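Local coordinates for catalase (Corynebacterium glutamicum, PDB 4B7H), which catalyses the breakdown of hydrogen peroxide to water and oxygen at a haem group, and binds NADPH and the inhibitor nitric oxide, at residues K72-F77 against V105-V110; K274-P279 against W297-Y302. All coordinates share one frame; numbering follows the deposited sequence.

In the fold
Both contacts belong to the antiparallel beta-barrel of the catalase fold. Contact 1 lies deep inside, its centre about 9 Å from the centre of the chain, and pairs two neighbouring strands beside the haem. Contact 2, its centre about 22 Å from that of the chain, is partly buried; there the loop 297-302 folds against the end of strand 270-279 beside NADPH. Strand 305-314 connects the two, since it pairs with both 73-82 and 270-279, although the contact centres are about 27 Å apart. In contact 1 regular backbone bonds hold the strands and an arginine reaches a haem propionate. Contact 2 has no backbone ladder: a glutamine amide and a methionine between two aromatic rings do the holding.

Contact 1: K72-F77 against V105-V110; sequences KGHGAF and VRFSTV. With HEM (protoporphyrin IX containing Fe), chain E.
The Arg106 guanidinium lies with one face over CA of Gly73, which sits 3.6 Å from NH2, while a haem propionate oxygen and a water come to its edge in plane. Across the sheet, the His74 ring has the carbonyl O of Phe107 over one face, toward the rim, and NE2 of His74 is 3.8 Å from CB of Phe107. The Phe107 ring has CG2 of Val105 above one face and meets Phe126 edge-to-face.

The backbones form an antiparallel ladder. His74 pairs with Phe107 (N of Phe107 to O of His74, 2.8 Å) and Ala76 with Val105, both hydrogen-bonded pairs. The non-hydrogen-bonded pairs alternate with these: Gly75 faces Arg106 between them, and Gly73 faces Ser108 beyond His74-Phe107, with CA atoms 3.9 Å apart. One bond farther on, N of Thr109 reaches O of Lys72 (3.1 Å).

The two faces of the sheet differ. His74, Ala76, Val105 and Phe107 share one, where helix 254-264 covers His74 and Ala76, and NE2 of His74 bonds to Ser203. Arg106 and Ser108 point to the other. CG of Arg106 stands anti to its backbone N (chi1 -174°) and the chain runs extended to NE. NH1 then bonds to haem O2D at 2.7 Å (161° at the hydrogen) and also to O of His70.

The positive guanidinium probably favours an ionised propionate. Ser108 OG bonds to ND1 of His70, a residue of the nitric oxide pocket. Alternate residues of one strand, on the same face, thus serve the haem site: Arg106 holds a carboxylate and, from the second shell, Ser108 probably positions His70.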
ATOM      1  N   LYS A  72     -13.901 -14.568  -7.417  1.00  7.39           N
ATOM      2  CA  LYS A  72     -13.666 -15.617  -8.419  1.00  7.06           C
ATOM      3  C   LYS A  72     -14.413 -15.314  -9.710  1.00  7.96           C
ATOM      4  O   LYS A  72     -15.638 -15.425  -9.764  1.00  8.53           O
ATOM      5  CB  LYS A  72     -14.125 -16.987  -7.902  1.00  7.72           C
ATOM      6  CG  LYS A  72     -13.860 -18.130  -8.897  1.00  8.71           C
ATOM      7  CD  LYS A  72     -12.374 -18.518  -8.883  1.00  8.49           C
ATOM      8  CE  LYS A  72     -11.952 -19.453 -10.032  1.00  7.88           C
ATOM      9  NZ  LYS A  72     -12.772 -20.705 -10.089  1.00  8.46           N
ATOM     10  N   GLY A  73     -13.693 -14.941 -10.756  1.00  7.64           N
ATOM     11  CA  GLY A  73     -14.346 -14.620 -12.009  1.00  8.80           C
ATOM     12  C   GLY A  73     -13.425 -14.699 -13.202  1.00  7.48           C
ATOM     13  O   GLY A  73     -12.247 -15.047 -13.073  1.00  8.59           O
ATOM     14  N   HIS A  74     -13.967 -14.356 -14.366  1.00  6.81           N
ATOM     15  CA  HIS A  74     -13.265 -14.529 -15.631  1.00  7.57           C
ATOM     16  C   HIS A  74     -14.028 -13.721 -16.651  1.00  7.59           C
ATOM     17  O   HIS A  74     -15.171 -13.319 -16.407  1.00  8.77           O
ATOM     18  CB  HIS A  74     -13.269 -16.001 -16.039  1.00  8.98           C
ATOM     19  CG  HIS A  74     -14.630 -16.613 -16.003  1.00  8.02           C
ATOM     20  ND1 HIS A  74     -15.176 -17.132 -14.848  1.00  8.26           N
ATOM     21  CD2 HIS A  74     -15.579 -16.742 -16.961  1.00  8.47           C
ATOM     22  CE1 HIS A  74     -16.394 -17.579 -15.101  1.00  8.50           C
ATOM     23  NE2 HIS A  74     -16.669 -17.339 -16.371  1.00  8.48           N
ATOM     24  N   GLY A  75     -13.426 -13.470 -17.803  1.00  7.69           N
ATOM     25  CA  GLY A  75     -14.109 -12.609 -18.741  1.00  9.69           C
ATOM     26  C   GLY A  75     -13.622 -12.663 -20.166  1.00  8.82           C
ATOM     27  O   GLY A  75     -12.857 -13.547 -20.556  1.00  7.87           O
ATOM     28  N   ALA A  76     -14.077 -11.692 -20.945  1.00  8.53           N
ATOM     29  CA  ALA A  76     -13.831 -11.668 -22.376  1.00  8.57           C
ATOM     30  C   ALA A  76     -14.168 -10.299 -22.913  1.00  8.65           C
ATOM     31  O   ALA A  76     -14.609  -9.418 -22.177  1.00  8.60           O
ATOM     32  CB  ALA A  76     -14.673 -12.727 -23.075  1.00  9.84           C
ATOM     33  N   PHE A  77     -13.959 -10.129 -24.211  1.00  7.92           N
ATOM     34  CA  PHE A  77     -14.203  -8.860 -24.867  1.00  8.12           C
ATOM     35  C   PHE A  77     -15.051  -9.117 -26.094  1.00  8.58           C
ATOM     36  O   PHE A  77     -15.154 -10.252 -26.561  1.00  9.11           O
ATOM     37  CB  PHE A  77     -12.872  -8.179 -25.223  1.00  8.97           C
ATOM     38  CG  PHE A  77     -12.062  -7.806 -24.020  1.00  9.28           C
ATOM     39  CD1 PHE A  77     -11.271  -8.753 -23.382  1.00  8.57           C
ATOM     40  CD2 PHE A  77     -12.111  -6.517 -23.507  1.00 10.43           C
ATOM     41  CE1 PHE A  77     -10.530  -8.412 -22.252  1.00 10.16           C
ATOM     42  CE2 PHE A  77     -11.383  -6.167 -22.381  1.00  9.99           C
ATOM     43  CZ  PHE A  77     -10.584  -7.120 -21.750  1.00 10.50           C
ATOM     44  N   VAL A 105     -16.423  -7.908 -20.544  1.00  7.99           N
ATOM     45  CA  VAL A 105     -17.341  -8.517 -19.586  1.00  7.85           C
ATOM     46  C   VAL A 105     -16.558  -9.320 -18.568  1.00  7.50           C
ATOM     47  O   VAL A 105     -15.540  -9.911 -18.902  1.00  8.45           O
ATOM     48  CB  VAL A 105     -18.411  -9.407 -20.293  1.00  8.94           C
ATOM     49  CG1 VAL A 105     -17.785 -10.669 -20.894  1.00 11.40           C
ATOM     50  CG2 VAL A 105     -19.527  -9.784 -19.339  1.00  9.75           C
ATOM     51  N   ARG A 106     -17.016  -9.316 -17.320  1.00  7.75           N
ATOM     52  CA  ARG A 106     -16.508 -10.250 -16.319  1.00  7.49           C
ATOM     53  C   ARG A 106     -17.689 -10.959 -15.668  1.00  7.45           C
ATOM     54  O   ARG A 106     -18.671 -10.318 -15.267  1.00  8.11           O
ATOM     55  CB  ARG A 106     -15.628  -9.547 -15.274  1.00  7.65           C
ATOM     56  CG  ARG A 106     -14.942 -10.501 -14.276  1.00  7.89           C
ATOM     57  CD  ARG A 106     -13.986  -9.739 -13.373  1.00  7.83           C
ATOM     58  NE  ARG A 106     -13.317 -10.575 -12.369  1.00  6.82           N
ATOM     59  CZ  ARG A 106     -13.852 -10.926 -11.200  1.00  7.12           C
ATOM     60  NH1 ARG A 106     -15.090 -10.546 -10.884  1.00  7.96           N
ATOM     61  NH2 ARG A 106     -13.151 -11.677 -10.346  1.00  8.45           N
ATOM     62  N   PHE A 107     -17.599 -12.284 -15.613  1.00  7.34           N
ATOM     63  CA  PHE A 107     -18.573 -13.125 -14.923  1.00  7.98           C
ATOM     64  C   PHE A 107     -17.918 -13.620 -13.646  1.00  8.02           C
ATOM     65  O   PHE A 107     -16.692 -13.707 -13.565  1.00  7.97           O
ATOM     66  CB  PHE A 107     -18.924 -14.342 -15.775  1.00  8.02           C
ATOM     67  CG  PHE A 107     -19.522 -14.007 -17.121  1.00  8.66           C
ATOM     68  CD1 PHE A 107     -20.856 -13.631 -17.230  1.00  9.71           C
ATOM     69  CD2 PHE A 107     -18.758 -14.098 -18.273  1.00  9.33           C
ATOM     70  CE1 PHE A 107     -21.410 -13.334 -18.466  1.00 10.24           C
ATOM     71  CE2 PHE A 107     -19.304 -13.802 -19.509  1.00 10.16           C
ATOM     72  CZ  PHE A 107     -20.633 -13.421 -19.607  1.00 10.11           C
ATOM     73  N   SER A 108     -18.715 -13.990 -12.653  1.00  8.42           N
ATOM     74  CA  SER A 108     -18.144 -14.341 -11.355  1.00  7.28           C
ATOM     75  C   SER A 108     -19.146 -15.062 -10.477  1.00  7.32           C
ATOM     76  O   SER A 108     -20.334 -15.081 -10.779  1.00  8.10           O
ATOM     77  CB  SER A 108     -17.698 -13.060 -10.638  1.00  7.80           C
ATOM     78  OG  SER A 108     -18.779 -12.140 -10.539  1.00  8.65           O
ATOM     79  N   THR A 109     -18.662 -15.641  -9.383  1.00  7.19           N
ATOM     80  CA  THR A 109     -19.528 -15.998  -8.265  1.00  7.51           C
ATOM     81  C   THR A 109     -19.463 -14.826  -7.280  1.00  8.62           C
ATOM     82  O   THR A 109     -18.917 -13.777  -7.623  1.00  9.42           O
ATOM     83  CB  THR A 109     -19.080 -17.303  -7.595  1.00  7.95           C
ATOM     84  OG1 THR A 109     -17.699 -17.185  -7.226  1.00  8.42           O
ATOM     85  CG2 THR A 109     -19.260 -18.489  -8.535  1.00  9.43           C
ATOM     86  N   VAL A 110     -19.993 -14.997  -6.069  1.00  8.39           N
ATOM     87  CA  VAL A 110     -20.032 -13.912  -5.085  1.00  8.31           C
ATOM     88  C   VAL A 110     -19.203 -14.171  -3.829  1.00  8.61           C
ATOM     89  O   VAL A 110     -18.334 -13.374  -3.477  1.00  8.86           O
ATOM     90  CB  VAL A 110     -21.482 -13.592  -4.656  1.00  9.59           C
ATOM     91  CG1 VAL A 110     -21.498 -12.529  -3.549  1.00 10.86           C
ATOM     92  CG2 VAL A 110     -22.298 -13.149  -5.860  1.00 12.53           C
TER
HETATM   93  CHA HEM E1517     -18.446  -6.507  -6.960  1.00  7.78           C
HETATM   94  CHB HEM E1517     -20.231  -3.414  -3.678  1.00  7.76           C
HETATM   95  CHC HEM E1517     -24.685  -5.010  -4.701  1.00  9.27           C
HETATM   96  CHD HEM E1517     -22.952  -6.804  -8.819  1.00  9.14           C
HETATM   97  C1A HEM E1517     -18.537  -5.549  -5.979  1.00  7.47           C
HETATM   98  C2A HEM E1517     -17.425  -4.815  -5.405  1.00  7.68           C
HETATM   99  C3A HEM E1517     -17.934  -3.952  -4.512  1.00  7.97           C
HETATM  100  C4A HEM E1517     -19.367  -4.118  -4.485  1.00  8.32           C
HETATM  101  CMA HEM E1517     -17.191  -2.936  -3.639  1.00  9.58           C
HETATM  102  CAA HEM E1517     -15.942  -5.006  -5.793  1.00  8.05           C
HETATM  103  CBA HEM E1517     -15.615  -4.116  -6.983  1.00  8.60           C
HETATM  104  CGA HEM E1517     -14.145  -4.095  -7.310  1.00  7.98           C
HETATM  105  O1A HEM E1517     -13.829  -4.051  -8.525  1.00  8.10           O
HETATM  106  O2A HEM E1517     -13.285  -4.112  -6.391  1.00  8.16           O
HETATM  107  C1B HEM E1517     -21.596  -3.586  -3.639  1.00  7.39           C
HETATM  108  C2B HEM E1517     -22.511  -2.930  -2.733  1.00  8.68           C
HETATM  109  C3B HEM E1517     -23.746  -3.398  -3.007  1.00  8.92           C
HETATM  110  C4B HEM E1517     -23.635  -4.334  -4.104  1.00  7.95           C
HETATM  111  CMB HEM E1517     -22.077  -1.913  -1.658  1.00  8.92           C
HETATM  112  CAB HEM E1517     -25.106  -3.038  -2.377  1.00 10.08           C
HETATM  113  CBB HEM E1517     -25.342  -1.849  -1.824  1.00 10.92           C
HETATM  114  C1C HEM E1517     -24.637  -5.487  -5.999  1.00  8.57           C
HETATM  115  C2C HEM E1517     -25.744  -5.639  -6.932  1.00  9.59           C
HETATM  116  C3C HEM E1517     -25.240  -6.141  -8.073  1.00  8.77           C
HETATM  117  C4C HEM E1517     -23.813  -6.293  -7.892  1.00  9.12           C
HETATM  118  CMC HEM E1517     -27.221  -5.297  -6.615  1.00 10.92           C
HETATM  119  CAC HEM E1517     -25.939  -6.454  -9.418  1.00  9.86           C
HETATM  120  CBC HEM E1517     -27.035  -5.799  -9.837  1.00 13.07           C
HETATM  121  C1D HEM E1517     -21.602  -6.951  -8.653  1.00  8.53           C
HETATM  122  C2D HEM E1517     -20.768  -7.592  -9.617  1.00  8.01           C
HETATM  123  C3D HEM E1517     -19.373  -7.509  -9.059  1.00  8.30           C
HETATM  124  C4D HEM E1517     -19.485  -6.810  -7.808  1.00  7.03           C
HETATM  125  CMD HEM E1517     -21.199  -8.240 -10.930  1.00  8.89           C
HETATM  126  CAD HEM E1517     -18.122  -8.038  -9.743  1.00  8.20           C
HETATM  127  CBD HEM E1517     -17.723  -7.057 -10.843  1.00  8.51           C
HETATM  128  CGD HEM E1517     -16.552  -7.685 -11.539  1.00  8.26           C
HETATM  129  O1D HEM E1517     -15.426  -7.131 -11.472  1.00  8.79           O
HETATM  130  O2D HEM E1517     -16.739  -8.766 -12.151  1.00  8.20           O
HETATM  131  NA  HEM E1517     -19.715  -5.096  -5.403  1.00  7.83           N
HETATM  132  NB  HEM E1517     -22.304  -4.437  -4.460  1.00  7.70           N
HETATM  133  NC  HEM E1517     -23.468  -5.890  -6.623  1.00  8.80           N
HETATM  134  ND  HEM E1517     -20.822  -6.505  -7.590  1.00  7.78           N
HETATM  135 FE   HEM E1517     -21.583  -5.532  -6.001  1.00  7.93          FE
HETATM  136  O   HOH W   1     -16.321 -15.023  -5.904  1.00  8.36           O
HETATM  137  O   HOH W   2     -10.680 -12.195 -11.833  1.00 13.03           O

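Contact 2: K274-P279 against W297-Y302. With NDP (NADPH dihydro-nicotinamide-adenine-dinucleotide phosphate), chain H.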
ATOM      1  N   LYS A 274     -32.343  -6.023 -24.133  1.00 12.76           N
ATOM      2  CA  LYS A 274     -33.711  -5.520 -24.081  1.00 12.26           C
ATOM      3  C   LYS A 274     -33.889  -4.654 -22.840  1.00 12.76           C
ATOM      4  O   LYS A 274     -33.099  -4.739 -21.894  1.00 12.62           O
ATOM      5  CB  LYS A 274     -34.720  -6.680 -24.072  1.00 13.97           C
ATOM      6  CG  LYS A 274     -34.492  -7.725 -25.162  1.00 14.15           C
ATOM      7  CD  LYS A 274     -35.597  -8.776 -25.191  1.00 15.55           C
ATOM      8  CE  LYS A 274     -35.313  -9.845 -26.244  1.00 17.85           C
ATOM      9  NZ  LYS A 274     -35.305  -9.276 -27.618  1.00 20.29           N
ATOM     10  N   VAL A 275     -34.910  -3.806 -22.852  1.00 12.59           N
ATOM     11  CA  VAL A 275     -35.249  -3.013 -21.682  1.00 11.17           C
ATOM     12  C   VAL A 275     -36.734  -3.083 -21.371  1.00 12.08           C
ATOM     13  O   VAL A 275     -37.558  -3.287 -22.261  1.00 13.79           O
ATOM     14  CB  VAL A 275     -34.862  -1.525 -21.848  1.00 12.33           C
ATOM     15  CG1 VAL A 275     -33.351  -1.353 -21.712  1.00 14.06           C
ATOM     16  CG2 VAL A 275     -35.371  -0.962 -23.184  1.00 13.19           C
ATOM     17  N   GLN A 276     -37.061  -2.940 -20.091  1.00 11.70           N
ATOM     18  CA  GLN A 276     -38.401  -2.543 -19.690  1.00 11.07           C
ATOM     19  C   GLN A 276     -38.373  -1.033 -19.557  1.00 10.70           C
ATOM     20  O   GLN A 276     -37.401  -0.470 -19.050  1.00 11.42           O
ATOM     21  CB  GLN A 276     -38.785  -3.162 -18.348  1.00 11.84           C
ATOM     22  CG  GLN A 276     -38.900  -4.674 -18.356  1.00 11.14           C
ATOM     23  CD  GLN A 276     -39.160  -5.233 -16.982  1.00 12.00           C
ATOM     24  OE1 GLN A 276     -38.270  -5.246 -16.130  1.00 12.88           O
ATOM     25  NE2 GLN A 276     -40.388  -5.698 -16.749  1.00 12.36           N
ATOM     26  N   ILE A 277     -39.431  -0.372 -20.016  1.00 11.16           N
ATOM     27  CA  ILE A 277     -39.508   1.078 -19.941  1.00 13.06           C
ATOM     28  C   ILE A 277     -40.775   1.490 -19.204  1.00 12.21           C
ATOM     29  O   ILE A 277     -41.886   1.220 -19.667  1.00 14.81           O
ATOM     30  CB  ILE A 277     -39.475   1.718 -21.349  1.00 13.52           C
ATOM     31  CG1 ILE A 277     -38.176   1.341 -22.073  1.00 14.69           C
ATOM     32  CG2 ILE A 277     -39.630   3.240 -21.255  1.00 13.75           C
ATOM     33  CD1 ILE A 277     -38.076   1.892 -23.484  1.00 15.86           C
ATOM     34  N   MET A 278     -40.603   2.122 -18.046  1.00 12.46           N
ATOM     35  CA  MET A 278     -41.726   2.639 -17.276  1.00 13.15           C
ATOM     36  C   MET A 278     -41.794   4.156 -17.392  1.00 13.51           C
ATOM     37  O   MET A 278     -40.870   4.857 -16.991  1.00 13.90           O
ATOM     38  CB  MET A 278     -41.599   2.230 -15.809  1.00 14.46           C
ATOM     39  CG  MET A 278     -42.662   2.842 -14.901  1.00 14.72           C
ATOM     40  SD  MET A 278     -42.372   2.470 -13.159  1.00 14.39           S
ATOM     41  CE  MET A 278     -42.756   0.723 -13.098  1.00 14.90           C
ATOM     42  N   PRO A 279     -42.890   4.678 -17.959  1.00 14.08           N
ATOM     43  CA  PRO A 279     -43.032   6.137 -18.029  1.00 14.82           C
ATOM     44  C   PRO A 279     -42.853   6.776 -16.650  1.00 14.71           C
ATOM     45  O   PRO A 279     -43.270   6.195 -15.637  1.00 14.55           O
ATOM     46  CB  PRO A 279     -44.470   6.321 -18.530  1.00 15.48           C
ATOM     47  CG  PRO A 279     -44.729   5.081 -19.331  1.00 15.77           C
ATOM     48  CD  PRO A 279     -44.029   3.978 -18.580  1.00 14.52           C
ATOM     49  N   TRP A 297     -40.248  -5.614 -11.861  1.00 11.86           N
ATOM     50  CA  TRP A 297     -41.399  -5.097 -12.597  1.00 11.65           C
ATOM     51  C   TRP A 297     -41.965  -6.249 -13.403  1.00 11.27           C
ATOM     52  O   TRP A 297     -41.242  -6.881 -14.181  1.00 12.12           O
ATOM     53  CB  TRP A 297     -40.987  -4.018 -13.591  1.00 12.36           C
ATOM     54  CG  TRP A 297     -40.414  -2.742 -13.039  1.00 11.50           C
ATOM     55  CD1 TRP A 297     -40.359  -2.336 -11.733  1.00 11.82           C
ATOM     56  CD2 TRP A 297     -39.807  -1.697 -13.812  1.00 11.27           C
ATOM     57  NE1 TRP A 297     -39.745  -1.097 -11.651  1.00 12.44           N
ATOM     58  CE2 TRP A 297     -39.406  -0.686 -12.915  1.00 12.52           C
ATOM     59  CE3 TRP A 297     -39.562  -1.525 -15.183  1.00 11.48           C
ATOM     60  CZ2 TRP A 297     -38.770   0.482 -13.345  1.00 12.81           C
ATOM     61  CZ3 TRP A 297     -38.926  -0.363 -15.607  1.00 11.34           C
ATOM     62  CH2 TRP A 297     -38.536   0.622 -14.690  1.00 12.73           C
ATOM     63  N   SER A 298     -43.253  -6.530 -13.244  1.00 13.28           N
ATOM     64  CA  SER A 298     -43.851  -7.613 -14.011  1.00 14.18           C
ATOM     65  C   SER A 298     -43.733  -7.373 -15.515  1.00 12.48           C
ATOM     66  O   SER A 298     -43.989  -6.264 -16.002  1.00 12.91           O
ATOM     67  CB  SER A 298     -45.314  -7.804 -13.631  1.00 14.12           C
ATOM     68  OG  SER A 298     -45.905  -8.772 -14.483  1.00 15.84           O
ATOM     69  N   GLN A 299     -43.339  -8.414 -16.245  1.00 13.08           N
ATOM     70  CA  GLN A 299     -43.218  -8.336 -17.695  1.00 14.92           C
ATOM     71  C   GLN A 299     -44.584  -8.329 -18.372  1.00 16.11           C
ATOM     72  O   GLN A 299     -44.689  -8.079 -19.575  1.00 15.98           O
ATOM     73  CB  GLN A 299     -42.323  -9.462 -18.218  1.00 14.99           C
ATOM     74  CG  GLN A 299     -40.881  -9.286 -17.738  1.00 15.94           C
ATOM     75  CD  GLN A 299     -40.063 -10.555 -17.774  1.00 20.15           C
ATOM     76  OE1 GLN A 299     -40.269 -11.475 -16.975  1.00 20.89           O
ATOM     77  NE2 GLN A 299     -39.107 -10.601 -18.682  1.00 17.68           N
ATOM     78  N   LYS A 300     -45.632  -8.585 -17.593  1.00 15.14           N
ATOM     79  CA  LYS A 300     -46.993  -8.425 -18.093  1.00 17.07           C
ATOM     80  C   LYS A 300     -47.376  -6.949 -18.100  1.00 17.40           C
ATOM     81  O   LYS A 300     -48.188  -6.516 -18.913  1.00 21.70           O
ATOM     82  CB  LYS A 300     -47.982  -9.222 -17.244  1.00 19.88           C
ATOM     83  CG  LYS A 300     -47.585 -10.671 -17.050  1.00 23.72           C
ATOM     84  CD  LYS A 300     -48.707 -11.471 -16.415  1.00 31.90           C
ATOM     85  CE  LYS A 300     -48.177 -12.709 -15.708  1.00 40.18           C
ATOM     86  NZ  LYS A 300     -49.277 -13.652 -15.344  1.00 40.02           N
ATOM     87  N   ASP A 301     -46.792  -6.181 -17.185  1.00 15.39           N
ATOM     88  CA  ASP A 301     -47.045  -4.750 -17.122  1.00 16.46           C
ATOM     89  C   ASP A 301     -46.081  -3.988 -18.027  1.00 15.81           C
ATOM     90  O   ASP A 301     -46.463  -3.011 -18.672  1.00 15.82           O
ATOM     91  CB  ASP A 301     -46.926  -4.253 -15.678  1.00 16.29           C
ATOM     92  CG  ASP A 301     -47.931  -4.913 -14.743  1.00 17.47           C
ATOM     93  OD1 ASP A 301     -49.102  -5.103 -15.148  1.00 20.45           O
ATOM     94  OD2 ASP A 301     -47.547  -5.236 -13.592  1.00 16.66           O
ATOM     95  N   TYR A 302     -44.832  -4.448 -18.069  1.00 15.31           N
ATOM     96  CA  TYR A 302     -43.775  -3.793 -18.832  1.00 15.16           C
ATOM     97  C   TYR A 302     -43.003  -4.843 -19.617  1.00 15.34           C
ATOM     98  O   TYR A 302     -42.019  -5.397 -19.122  1.00 15.26           O
ATOM     99  CB  TYR A 302     -42.866  -2.981 -17.894  1.00 14.58           C
ATOM    100  CG  TYR A 302     -43.655  -1.886 -17.226  1.00 14.35           C
ATOM    101  CD1 TYR A 302     -43.965  -0.719 -17.915  1.00 14.91           C
ATOM    102  CD2 TYR A 302     -44.145  -2.040 -15.934  1.00 15.35           C
ATOM    103  CE1 TYR A 302     -44.722   0.279 -17.329  1.00 16.01           C
ATOM    104  CE2 TYR A 302     -44.909  -1.047 -15.340  1.00 16.65           C
ATOM    105  CZ  TYR A 302     -45.188   0.110 -16.044  1.00 15.87           C
ATOM    106  OH  TYR A 302     -45.950   1.098 -15.458  1.00 17.59           O
TER
HETATM  107  PA  NDP H1520     -43.625 -13.582 -16.315  1.00 19.80           P
HETATM  108  O1A NDP H1520     -44.334 -14.866 -16.546  1.00 21.02           O
HETATM  109  O2A NDP H1520     -43.865 -12.587 -17.398  1.00 21.48           O
HETATM  110  O5B NDP H1520     -42.059 -13.893 -16.196  1.00 20.25           O
HETATM  111  C5B NDP H1520     -41.601 -14.932 -15.364  1.00 17.75           C
HETATM  112  C4B NDP H1520     -40.083 -14.908 -15.438  1.00 18.07           C
HETATM  113  O4B NDP H1520     -39.561 -15.917 -14.584  1.00 16.70           O
HETATM  114  C3B NDP H1520     -39.593 -15.190 -16.859  1.00 18.82           C
HETATM  115  O3B NDP H1520     -38.537 -14.306 -17.187  1.00 20.05           O
HETATM  116  C2B NDP H1520     -39.120 -16.627 -16.756  1.00 16.06           C
HETATM  117  O2B NDP H1520     -38.150 -17.018 -17.709  1.00 18.78           O
HETATM  118  C1B NDP H1520     -38.611 -16.648 -15.322  1.00 16.89           C
HETATM  119  N9A NDP H1520     -38.337 -18.008 -14.817  1.00 16.35           N
HETATM  120  C8A NDP H1520     -38.739 -19.200 -15.366  1.00 16.32           C
HETATM  121  N7A NDP H1520     -38.255 -20.212 -14.611  1.00 17.09           N
HETATM  122  C5A NDP H1520     -37.541 -19.683 -13.586  1.00 17.72           C
HETATM  123  C6A NDP H1520     -36.839 -20.263 -12.532  1.00 17.25           C
HETATM  124  N6A NDP H1520     -36.498 -21.551 -12.581  1.00 16.92           N
HETATM  125  N1A NDP H1520     -36.210 -19.448 -11.619  1.00 17.73           N
HETATM  126  C2A NDP H1520     -36.262 -18.075 -11.753  1.00 19.55           C
HETATM  127  N3A NDP H1520     -36.956 -17.506 -12.803  1.00 17.61           N
HETATM  128  C4A NDP H1520     -37.585 -18.299 -13.706  1.00 16.52           C
HETATM  129  O3  NDP H1520     -44.061 -13.022 -14.859  1.00 19.49           O
HETATM  130  PN  NDP H1520     -43.528 -11.650 -14.192  1.00 18.28           P
HETATM  131  O1N NDP H1520     -42.583 -10.948 -15.105  1.00 17.58           O
HETATM  132  O2N NDP H1520     -44.728 -10.955 -13.666  1.00 19.92           O
HETATM  133  O5D NDP H1520     -42.695 -12.168 -12.915  1.00 18.18           O
HETATM  134  C5D NDP H1520     -43.186 -13.239 -12.132  1.00 15.88           C
HETATM  135  C4D NDP H1520     -42.080 -13.752 -11.234  1.00 17.19           C
HETATM  136  O4D NDP H1520     -41.034 -14.253 -12.043  1.00 16.76           O
HETATM  137  C3D NDP H1520     -41.484 -12.635 -10.392  1.00 16.88           C
HETATM  138  O3D NDP H1520     -42.131 -12.534  -9.132  1.00 19.64           O
HETATM  139  C2D NDP H1520     -40.022 -13.032 -10.289  1.00 15.76           C
HETATM  140  O2D NDP H1520     -39.828 -13.807  -9.138  1.00 16.39           O
HETATM  141  C1D NDP H1520     -39.762 -13.930 -11.494  1.00 15.89           C
HETATM  142  N1N NDP H1520     -38.921 -13.260 -12.509  1.00 15.98           N
HETATM  143  C2N NDP H1520     -39.237 -11.987 -12.888  1.00 17.90           C
HETATM  144  C3N NDP H1520     -38.502 -11.293 -13.836  1.00 17.38           C
HETATM  145  C7N NDP H1520     -38.921  -9.898 -14.168  1.00 18.47           C
HETATM  146  O7N NDP H1520     -37.943  -8.988 -14.583  1.00 19.56           O
HETATM  147  N7N NDP H1520     -40.193  -9.537 -14.041  1.00 19.91           N
HETATM  148  C4N NDP H1520     -37.296 -11.898 -14.522  1.00 15.96           C
HETATM  149  C5N NDP H1520     -37.037 -13.295 -14.035  1.00 15.78           C
HETATM  150  C6N NDP H1520     -37.843 -13.899 -13.068  1.00 16.83           C
HETATM  151  P2B NDP H1520     -38.589 -17.748 -19.082  1.00 19.04           P
HETATM  152  O1X NDP H1520     -39.410 -18.968 -18.718  1.00 21.55           O
HETATM  153  O2X NDP H1520     -39.398 -16.765 -19.900  1.00 20.64           O
HETATM  154  O3X NDP H1520     -37.312 -18.132 -19.806  1.00 21.13           O
HETATM  155  O   HOH W   3     -37.893  -6.496 -13.627  1.00 11.01           O
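Gln276 reaches from the catalase barrel strand 270-279 into the loop 297-302, which holds an ST turn at Ser298: its OG accepts from N of Lys300. The polar grip comes from one amide nitrogen. NE2 of Gln276 bonds to O of Trp297 (3.0 Å), approaching from above that carbonyl plane, and to O of Tyr302 (2.9 Å), lying in the plane of that second carbonyl. Both acceptors lie in the plane of the glutamine amide, which fixes its rotation.

The apolar part is a methionine between two rings. CE of Met278 sits over the centre of the Trp297 indole, 3.6 Å from CE2, and also 3.6 Å from CE2 of Tyr302. CB of Met278 lies over the Tyr302 face, toward the rim, while SD makes Met-aromatic contacts with both rings. CG of Met278 is anti to its backbone N (chi1 174°), and the chain then bends at chi3 to bring CE over the indole. Tyr302 OH bonds to Asp282.

The cofactor bonds come from the loop. Ser298 OG donates to NADPH O2N, and N of Gln299 bonds to O1N. The carbonyl O of Trp297 serves twice, accepting from Gln276 NE2 and, at 2.9 Å, from the nicotinamide N7N.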